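Local atomic coordinates of AmbC (Sorangium cellulosum, PDB entry 5O15), a protein that probably catalyses both dehydration and heterocycle-forming cyclisation of a polyketide intermediate during assembly of ambruticin. Residues Thr56-Ala68 against Val80-Pro92. Sequence-based numbering, arbitrary orientation.
Sequences TVILPGTAFVELA and VSELTIEAPLALP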
loop_
_atom_site.group_PDB
_atom_site.type_symbol
_atom_site.label_atom_id
_atom_site.label_comp_id
_atom_site.label_asym_id
_atom_site.label_seq_id
_atom_site.Cartn_x
_atom_site.Cartn_y
_atom_site.Cartn_z
ATOM N N THR A 56 -16.306 1.969 -6.607
ATOM C CA THR A 56 -16.468 1.097 -5.450
ATOM C C THR A 56 -15.527 1.528 -4.342
ATOM O O THR A 56 -14.318 1.647 -4.551
ATOM C CB THR A 56 -16.199 -0.345 -5.869
ATOM O OG1 THR A 56 -17.210 -0.739 -6.812
ATOM C CG2 THR A 56 -16.237 -1.312 -4.659
ATOM N N VAL A 57 -16.069 1.687 -3.139
ATOM C CA VAL A 57 -15.292 2.235 -2.033
ATOM C C VAL A 57 -14.663 1.065 -1.282
ATOM O O VAL A 57 -15.366 0.287 -0.626
ATOM C CB VAL A 57 -16.172 3.079 -1.106
ATOM C CG1 VAL A 57 -15.300 3.757 -0.085
ATOM C CG2 VAL A 57 -17.014 4.091 -1.907
ATOM N N ILE A 58 -13.349 0.927 -1.379
ATOM C CA ILE A 58 -12.643 -0.187 -0.755
ATOM C C ILE A 58 -11.388 0.342 -0.079
ATOM O O ILE A 58 -10.806 1.349 -0.493
ATOM C CB ILE A 58 -12.265 -1.299 -1.756
ATOM C CG1 ILE A 58 -11.385 -0.757 -2.890
ATOM C CG2 ILE A 58 -13.510 -2.020 -2.222
ATOM C CD1 ILE A 58 -10.918 -1.841 -3.860
ATOM N N LEU A 59 -10.956 -0.349 0.965
ATOM C CA LEU A 59 -9.722 0.018 1.627
ATOM C C LEU A 59 -8.574 -0.098 0.622
ATOM O O LEU A 59 -8.539 -1.045 -0.154
ATOM C CB LEU A 59 -9.511 -0.913 2.827
ATOM C CG LEU A 59 -8.446 -0.477 3.849
ATOM C CD1 LEU A 59 -8.830 0.798 4.626
ATOM C CD2 LEU A 59 -8.111 -1.600 4.768
ATOM N N PRO A 60 -7.631 0.844 0.582
ATOM C CA PRO A 60 -6.475 0.639 -0.305
ATOM C C PRO A 60 -5.689 -0.600 0.082
ATOM O O PRO A 60 -5.482 -0.870 1.261
ATOM C CB PRO A 60 -5.633 1.904 -0.103
ATOM C CG PRO A 60 -6.027 2.403 1.220
ATOM C CD PRO A 60 -7.492 2.070 1.371
ATOM N N GLY A 61 -5.208 -1.344 -0.918
ATOM C CA GLY A 61 -4.371 -2.502 -0.636
ATOM C C GLY A 61 -3.100 -2.180 0.136
ATOM O O GLY A 61 -2.565 -3.041 0.856
ATOM N N THR A 62 -2.621 -0.923 0.024
ATOM C CA THR A 62 -1.491 -0.509 0.850
ATOM C C THR A 62 -1.817 -0.532 2.333
ATOM O O THR A 62 -0.894 -0.577 3.154
ATOM C CB THR A 62 -1.027 0.891 0.464
ATOM O OG1 THR A 62 -2.148 1.762 0.568
ATOM C CG2 THR A 62 -0.451 0.945 -0.945
ATOM N N ALA A 63 -3.095 -0.515 2.700
ATOM C CA ALA A 63 -3.438 -0.691 4.104
ATOM C C ALA A 63 -3.167 -2.122 4.582
ATOM O O ALA A 63 -2.805 -2.326 5.749
ATOM C CB ALA A 63 -4.898 -0.369 4.355
ATOM N N PHE A 64 -3.297 -3.122 3.702
ATOM C CA PHE A 64 -2.938 -4.491 4.077
ATOM C C PHE A 64 -1.437 -4.602 4.239
ATOM O O PHE A 64 -0.963 -5.298 5.131
ATOM C CB PHE A 64 -3.453 -5.494 3.041
ATOM C CG PHE A 64 -4.917 -5.454 2.829
ATOM C CD1 PHE A 64 -5.810 -5.491 3.881
ATOM C CD2 PHE A 64 -5.418 -5.340 1.546
ATOM C CE1 PHE A 64 -7.198 -5.449 3.622
ATOM C CE2 PHE A 64 -6.765 -5.314 1.296
ATOM C CZ PHE A 64 -7.644 -5.306 2.315
ATOM N N VAL A 65 -0.670 -3.878 3.415
ATOM C CA VAL A 65 0.770 -3.820 3.600
ATOM C C VAL A 65 1.116 -3.228 4.958
ATOM O O VAL A 65 1.965 -3.754 5.687
ATOM C CB VAL A 65 1.433 -3.076 2.434
ATOM C CG1 VAL A 65 2.909 -2.940 2.664
ATOM C CG2 VAL A 65 1.157 -3.782 1.108
ATOM N N GLU A 66 0.481 -2.107 5.308
ATOM C CA GLU A 66 0.700 -1.471 6.600
ATOM C C GLU A 66 0.382 -2.429 7.745
ATOM O O GLU A 66 1.138 -2.507 8.721
ATOM C CB GLU A 66 -0.144 -0.191 6.686
ATOM C CG GLU A 66 -0.312 0.384 8.075
ATOM C CD GLU A 66 0.967 0.918 8.718
ATOM O OE1 GLU A 66 2.055 0.858 8.111
ATOM O OE2 GLU A 66 0.880 1.358 9.889
ATOM N N LEU A 67 -0.739 -3.145 7.655
ATOM C CA LEU A 67 -1.084 -4.073 8.723
ATOM C C LEU A 67 -0.062 -5.200 8.823
ATOM O O LEU A 67 0.307 -5.612 9.929
ATOM C CB LEU A 67 -2.510 -4.599 8.507
ATOM C CG LEU A 67 -3.605 -3.543 8.767
ATOM C CD1 LEU A 67 -4.930 -3.989 8.205
ATOM C CD2 LEU A 67 -3.694 -3.224 10.248
ATOM N N ALA A 68 0.415 -5.697 7.687
ATOM C CA ALA A 68 1.443 -6.734 7.706
ATOM C C ALA A 68 2.759 -6.211 8.280
ATOM O O ALA A 68 3.431 -6.926 9.026
ATOM C CB ALA A 68 1.659 -7.264 6.296
ATOM N N VAL A 80 8.078 -7.884 5.316
ATOM C CA VAL A 80 7.031 -8.646 4.672
ATOM C C VAL A 80 7.649 -9.264 3.432
ATOM O O VAL A 80 7.882 -8.591 2.425
ATOM C CB VAL A 80 5.833 -7.765 4.340
ATOM C CG1 VAL A 80 4.745 -8.567 3.662
ATOM C CG2 VAL A 80 5.341 -7.088 5.597
ATOM N N SER A 81 7.961 -10.555 3.516
ATOM C CA SER A 81 8.577 -11.227 2.393
ATOM C C SER A 81 7.606 -11.372 1.222
ATOM O O SER A 81 7.990 -11.156 0.067
ATOM C CB SER A 81 9.052 -12.592 2.871
ATOM O OG SER A 81 9.437 -13.415 1.785
ATOM N N GLU A 82 6.361 -11.736 1.487
ATOM C CA GLU A 82 5.361 -11.859 0.433
ATOM C C GLU A 82 4.008 -11.484 1.006
ATOM O O GLU A 82 3.732 -11.776 2.178
ATOM C CB GLU A 82 5.274 -13.291 -0.120
ATOM C CG GLU A 82 6.578 -13.881 -0.659
ATOM C CD GLU A 82 7.148 -13.104 -1.847
ATOM O OE1 GLU A 82 6.381 -12.370 -2.534
ATOM O OE2 GLU A 82 8.381 -13.226 -2.097
ATOM N N LEU A 83 3.187 -10.840 0.184
ATOM C CA LEU A 83 1.812 -10.530 0.517
ATOM C C LEU A 83 0.986 -10.699 -0.750
ATOM O O LEU A 83 1.318 -10.144 -1.798
ATOM C CB LEU A 83 1.694 -9.110 1.094
ATOM C CG LEU A 83 0.290 -8.727 1.601
ATOM C CD1 LEU A 83 0.332 -7.701 2.730
ATOM C CD2 LEU A 83 -0.657 -8.250 0.526
ATOM N N THR A 84 -0.080 -11.466 -0.646
ATOM C CA THR A 84 -1.058 -11.633 -1.702
ATOM C C THR A 84 -2.365 -11.051 -1.206
ATOM O O THR A 84 -2.727 -11.239 -0.043
ATOM C CB THR A 84 -1.260 -13.109 -2.049
ATOM O OG1 THR A 84 -0.004 -13.682 -2.425
ATOM C CG2 THR A 84 -2.231 -13.257 -3.220
ATOM N N ILE A 85 -3.028 -10.290 -2.072
ATOM C CA ILE A 85 -4.343 -9.755 -1.775
ATOM C C ILE A 85 -5.365 -10.726 -2.353
ATOM O O ILE A 85 -5.346 -11.026 -3.543
ATOM C CB ILE A 85 -4.519 -8.343 -2.340
ATOM C CG1 ILE A 85 -3.439 -7.431 -1.729
ATOM C CG2 ILE A 85 -5.924 -7.862 -2.037
ATOM C CD1 ILE A 85 -3.445 -6.017 -2.243
ATOM N N GLU A 86 -6.264 -11.210 -1.514
ATOM C CA GLU A 86 -7.249 -12.203 -1.936
ATOM C C GLU A 86 -8.620 -11.614 -2.202
ATOM O O GLU A 86 -9.321 -12.080 -3.113
ATOM C CB GLU A 86 -7.390 -13.292 -0.872
ATOM C CG GLU A 86 -6.142 -14.092 -0.653
ATOM C CD GLU A 86 -6.393 -15.328 0.156
ATOM O OE1 GLU A 86 -7.540 -15.541 0.620
ATOM O OE2 GLU A 86 -5.430 -16.087 0.295
ATOM N N ALA A 87 -9.043 -10.652 -1.388
ATOM C CA ALA A 87 -10.344 -10.007 -1.562
ATOM C C ALA A 87 -10.314 -8.609 -0.980
ATOM O O ALA A 87 -9.736 -8.418 0.100
ATOM C CB ALA A 87 -11.400 -10.825 -0.813
ATOM N N PRO A 88 -10.981 -7.653 -1.616
ATOM C CA PRO A 88 -10.995 -6.281 -1.093
ATOM C C PRO A 88 -11.849 -6.176 0.163
ATOM O O PRO A 88 -12.663 -7.035 0.495
ATOM C CB PRO A 88 -11.598 -5.459 -2.233
ATOM C CG PRO A 88 -12.407 -6.438 -3.011
ATOM C CD PRO A 88 -11.735 -7.779 -2.872
ATOM N N LEU A 89 -11.680 -5.061 0.846
ATOM C CA LEU A 89 -12.421 -4.741 2.056
ATOM C C LEU A 89 -13.324 -3.563 1.700
ATOM O O LEU A 89 -12.852 -2.429 1.505
ATOM C CB LEU A 89 -11.451 -4.398 3.181
ATOM C CG LEU A 89 -11.960 -4.282 4.617
ATOM C CD1 LEU A 89 -10.842 -4.446 5.641
ATOM C CD2 LEU A 89 -12.722 -3.032 4.898
ATOM N N ALA A 90 -14.614 -3.852 1.568
ATOM C CA ALA A 90 -15.615 -2.833 1.298
ATOM C C ALA A 90 -15.798 -1.989 2.544
ATOM O O ALA A 90 -15.889 -2.518 3.649
ATOM C CB ALA A 90 -16.932 -3.503 0.913
ATOM N N LEU A 91 -15.836 -0.704 2.376
ATOM C CA LEU A 91 -15.842 0.187 3.533
ATOM C C LEU A 91 -17.238 0.708 3.803
ATOM O O LEU A 91 -17.899 1.190 2.877
ATOM C CB LEU A 91 -14.921 1.371 3.296
ATOM C CG LEU A 91 -13.422 1.047 3.300
ATOM C CD1 LEU A 91 -12.623 2.187 2.701
ATOM C CD2 LEU A 91 -12.941 0.720 4.718
ATOM N N PRO A 92 -17.694 0.703 5.050
ATOM C CA PRO A 92 -18.999 1.296 5.363
ATOM C C PRO A 92 -18.905 2.804 5.316
ATOM O O PRO A 92 -17.862 3.383 5.626
ATOM C CB PRO A 92 -19.252 0.828 6.796
ATOM C CG PRO A 92 -17.883 0.758 7.381
ATOM C CD PRO A 92 -16.980 0.280 6.267
HETATM O O HOH W 1 -9.540 -3.553 -0.383
#
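I58 and A90 form a single antiparallel bridge between two extended chains, and further along helix 61-68 runs over strand 80-85 at 142°, the axes 9.6 Å apart. Two backbone hydrogen bonds tie the bridge: L59 N gives to L89 O (2.9 Å), almost in line with the carbonyl, whereas L91 N reaches V57 O at 3.2 Å from a position tilted 34° out of the carbonyl plane. A water prolongs the pairing, donating to L59 O and accepting from L89 N. L91 turns its CD1 back onto the L59 backbone, 3.5 Å from N, while its CD2 meets CD1 of L59 and its CB faces CG1 of V57. Cutting L91 back to an alanine is likely to open a gap over the I58-L59 peptide and leave L59 CD1 without this neighbour. L59 and L89 each hold CG anti to the backbone N, which lays the two side chains alongside, pointing the same way, CB against CB and L59 CD2 against L89 CD1. This is helix-on-sheet packing of the hotdog fold, in which the 61-75 helix is the sausage and strand 79-85 part of the wrapping sheet. CZ of F64 has CB of L89 at its ring edge (4.0 Å), and H131 meets the ring with its plane nearly parallel. G61 brings its CA to 4.0 Å from I85 CD1, a close approach with no CB in the way. Further along the helix, L83 CD1 lies 3.6 Å from F64 O and also touches A68 CB, which in turn packs on V80 CG2. W242 and V245 of the neighbouring strand 236-247 adjoin V65.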